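Local coordinates for aminotransferase, class III (PDB 3I4J), which probably acts as a pyridoxal-phosphate-dependent transaminase of class III, moving amino groups between substrates, at residues 171-176 against 214-219. The protein carries 1 engineered substitution. Sequence-based numbering, arbitrary orientation.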
ATOM      1  N   ASN C 171      33.685 -14.843  14.390  1.00 27.52           N
ATOM      2  CA  ASN C 171      33.684 -15.707  13.216  1.00 28.31           C
ATOM      3  C   ASN C 171      32.217 -15.894  12.811  1.00 25.95           C
ATOM      4  O   ASN C 171      31.395 -16.303  13.625  1.00 25.31           O
ATOM      5  CB  ASN C 171      34.326 -17.053  13.570  1.00 30.98           C
ATOM      6  CG  ASN C 171      34.179 -18.082  12.468  1.00 33.26           C
ATOM      7  OD1 ASN C 171      33.126 -18.704  12.315  1.00 34.62           O
ATOM      8  ND2 ASN C 171      35.237 -18.264  11.688  1.00 37.14           N
ATOM      9  N   GLY C 172      31.900 -15.578  11.558  1.00 25.32           N
ATOM     10  CA  GLY C 172      30.531 -15.686  11.067  1.00 24.33           C
ATOM     11  C   GLY C 172      29.768 -16.972  11.334  1.00 23.67           C
ATOM     12  O   GLY C 172      28.627 -16.943  11.812  1.00 20.20           O
ATOM     13  N   ALA C 173      30.376 -18.109  11.018  1.00 22.85           N
ATOM     14  CA  ALA C 173      29.715 -19.389  11.235  1.00 23.98           C
ATOM     15  C   ALA C 173      29.456 -19.615  12.721  1.00 23.38           C
ATOM     16  O   ALA C 173      28.385 -20.071  13.117  1.00 23.11           O
ATOM     17  CB  ALA C 173      30.569 -20.518  10.669  1.00 24.89           C
ATOM     18  N   GLU C 174      30.450 -19.295  13.543  1.00 22.06           N
ATOM     19  CA  GLU C 174      30.340 -19.454  14.984  1.00 24.21           C
ATOM     20  C   GLU C 174      29.210 -18.574  15.525  1.00 22.53           C
ATOM     21  O   GLU C 174      28.441 -18.988  16.393  1.00 22.73           O
ATOM     22  CB  GLU C 174      31.669 -19.061  15.631  1.00 27.81           C
ATOM     23  CG  GLU C 174      31.720 -19.178  17.139  1.00 35.76           C
ATOM     24  CD  GLU C 174      33.001 -18.582  17.707  1.00 39.90           C
ATOM     25  OE1 GLU C 174      34.094 -18.945  17.217  1.00 40.39           O
ATOM     26  OE2 GLU C 174      32.914 -17.752  18.638  1.00 42.11           O
ATOM     27  N   ASP C 175      29.115 -17.360  14.996  1.00 22.51           N
ATOM     28  CA  ASP C 175      28.090 -16.406  15.421  1.00 21.60           C
ATOM     29  C   ASP C 175      26.705 -16.923  15.018  1.00 21.96           C
ATOM     30  O   ASP C 175      25.740 -16.823  15.782  1.00 21.24           O
ATOM     31  CB  ASP C 175      28.378 -15.038  14.774  1.00 22.45           C
ATOM     32  CG  ASP C 175      27.584 -13.897  15.400  1.00 24.82           C
ATOM     33  OD1 ASP C 175      27.431 -13.876  16.641  1.00 25.19           O
ATOM     34  OD2 ASP C 175      27.132 -13.004  14.648  1.00 23.72           O
ATOM     35  N   ALA C 176      26.621 -17.494  13.821  1.00 20.91           N
ATOM     36  CA  ALA C 176      25.360 -18.026  13.306  1.00 22.25           C
ATOM     37  C   ALA C 176      24.863 -19.227  14.109  1.00 21.77           C
ATOM     38  O   ALA C 176      23.663 -19.503  14.148  1.00 20.82           O
ATOM     39  CB  ALA C 176      25.523 -18.407  11.833  1.00 21.80           C
ATOM     40  N   TYR C 214      25.601 -16.227   6.943  1.00 19.73           N
ATOM     41  CA  TYR C 214      24.416 -16.728   6.263  1.00 19.16           C
ATOM     42  C   TYR C 214      24.564 -18.110   5.648  1.00 19.25           C
ATOM     43  O   TYR C 214      23.568 -18.808   5.448  1.00 18.64           O
ATOM     44  CB  TYR C 214      23.925 -15.707   5.240  1.00 17.52           C
ATOM     45  CG  TYR C 214      23.367 -14.486   5.931  1.00 16.57           C
ATOM     46  CD1 TYR C 214      22.249 -14.582   6.760  1.00 18.50           C
ATOM     47  CD2 TYR C 214      24.007 -13.252   5.827  1.00 17.54           C
ATOM     48  CE1 TYR C 214      21.786 -13.466   7.484  1.00 17.28           C
ATOM     49  CE2 TYR C 214      23.559 -12.141   6.538  1.00 17.70           C
ATOM     50  CZ  TYR C 214      22.456 -12.253   7.363  1.00 17.29           C
ATOM     51  OH  TYR C 214      22.045 -11.152   8.087  1.00 18.51           O
ATOM     52  N   GLU C 215      25.797 -18.508   5.346  1.00 20.72           N
ATOM     53  CA  GLU C 215      26.022 -19.843   4.807  1.00 21.77           C
ATOM     54  C   GLU C 215      25.601 -20.825   5.902  1.00 21.67           C
ATOM     55  O   GLU C 215      24.913 -21.815   5.635  1.00 19.91           O
ATOM     56  CB  GLU C 215      27.502 -20.055   4.458  1.00 21.05           C
ATOM     57  CG  GLU C 215      27.995 -19.255   3.252  1.00 21.97           C
ATOM     58  CD  GLU C 215      28.468 -17.852   3.596  1.00 22.96           C
ATOM     59  OE1 GLU C 215      28.188 -17.359   4.710  1.00 22.13           O
ATOM     60  OE2 GLU C 215      29.120 -17.231   2.736  1.00 23.97           O
ATOM     61  N   ARG C 216      26.008 -20.533   7.137  1.00 21.40           N
ATOM     62  CA  ARG C 216      25.666 -21.381   8.275  1.00 21.27           C
ATOM     63  C   ARG C 216      24.175 -21.284   8.600  1.00 20.20           C
ATOM     64  O   ARG C 216      23.543 -22.291   8.916  1.00 20.33           O
ATOM     65  CB  ARG C 216      26.517 -21.005   9.498  1.00 21.01           C
ATOM     66  CG  ARG C 216      26.228 -21.828  10.765  1.00 23.37           C
ATOM     67  CD  ARG C 216      26.363 -23.333  10.527  1.00 25.00           C
ATOM     68  NE  ARG C 216      27.671 -23.680   9.984  1.00 28.30           N
ATOM     69  CZ  ARG C 216      28.796 -23.729  10.696  1.00 33.17           C
ATOM     70  NH1 ARG C 216      28.783 -23.463  11.998  1.00 32.02           N
ATOM     71  NH2 ARG C 216      29.945 -24.021  10.097  1.00 33.18           N
ATOM     72  N   VAL C 217      23.606 -20.082   8.515  1.00 20.15           N
ATOM     73  CA  VAL C 217      22.174 -19.916   8.768  1.00 19.59           C
ATOM     74  C   VAL C 217      21.367 -20.765   7.776  1.00 18.00           C
ATOM     75  O   VAL C 217      20.429 -21.458   8.161  1.00 19.21           O
ATOM     76  CB  VAL C 217      21.736 -18.432   8.621  1.00 19.86           C
ATOM     77  CG1 VAL C 217      20.207 -18.336   8.553  1.00 21.03           C
ATOM     78  CG2 VAL C 217      22.250 -17.623   9.798  1.00 20.59           C
ATOM     79  N   ARG C 218      21.738 -20.699   6.501  1.00 19.26           N
ATOM     80  CA  ARG C 218      21.053 -21.463   5.457  1.00 19.41           C
ATOM     81  C   ARG C 218      21.056 -22.955   5.801  1.00 21.16           C
ATOM     82  O   ARG C 218      20.025 -23.627   5.719  1.00 19.68           O
ATOM     83  CB  ARG C 218      21.744 -21.238   4.108  1.00 20.15           C
ATOM     84  CG  ARG C 218      21.244 -22.114   2.955  1.00 22.20           C
ATOM     85  CD  ARG C 218      19.847 -21.728   2.492  1.00 23.08           C
ATOM     86  NE  ARG C 218      18.792 -22.356   3.278  1.00 23.38           N
ATOM     87  CZ  ARG C 218      17.494 -22.129   3.099  1.00 24.23           C
ATOM     88  NH1 ARG C 218      17.092 -21.279   2.161  1.00 21.92           N
ATOM     89  NH2 ARG C 218      16.598 -22.756   3.848  1.00 23.71           N
ATOM     90  N   ASP C 219      22.221 -23.457   6.193  1.00 20.64           N
ATOM     91  CA  ASP C 219      22.374 -24.864   6.549  1.00 21.36           C
ATOM     92  C   ASP C 219      21.576 -25.242   7.789  1.00 21.17           C
ATOM     93  O   ASP C 219      20.914 -26.277   7.815  1.00 20.20           O
ATOM     94  CB  ASP C 219      23.855 -25.202   6.750  1.00 22.88           C
ATOM     95  CG  ASP C 219      24.643 -25.169   5.454  1.00 22.49           C
ATOM     96  OD1 ASP C 219      24.023 -25.226   4.371  1.00 24.08           O
ATOM     97  OD2 ASP C 219      25.891 -25.101   5.514  1.00 24.76           O
TER
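The short helix 172-176 lies against helix 213-224, the two local axes approaching to 8.0 Å with their N-to-C directions 40° apart. The backbones come nearest at Ala173 and Arg216, whose CA atoms are 5.4 Å apart, and Ala176 pairs with Val217 one turn on; no hydrogen bond joins the segments, and the two alanines leave room for this approach. Ala176 points its methyl at the neighbouring helix, where Ala176 CB meets Arg216 CB at 3.6 Å and also touches Arg216 CG. The same methyl also touches Val217, Ala176 CB to Val217 CG2 at 3.9 Å, where both residues are buried. Helix 213-224 packs on strand 227-231 of the large mixed sheet through Tyr214, Val217 and Arg218, while Arg216 points from it toward helix 172-176; this belongs to the α/β large domain of fold-type I pyridoxal-phosphate enzymes, which include the class III aminotransferases. Arg216 leaves its helix with CG anti to the backbone N (chi1 179°), then bends at chi2 and chi3, which brings the guanidinium alongside the first turn, at Ala173. There Ala173 CB lies over one face, 3.4 Å off the guanidinium plane and nearer its edge than its centre; Arg216 NH2 is the atom nearest to Ala173 CB, at 3.6 Å. Arg216 NH1 forms a salt bridge with Glu177 OE1, one residue beyond the short helix. Cut back to alanine, Arg216 would probably leave Glu177 without this mate and the Ala173 methyl without the flat group beside it. At the start of the short helix Asn171 is the N-cap: Asn171 OD1 accepts the N-H of Glu174 (N to OD1 3.0 Å, 165°) through a lone pair, the donor lying in the carbonyl plane.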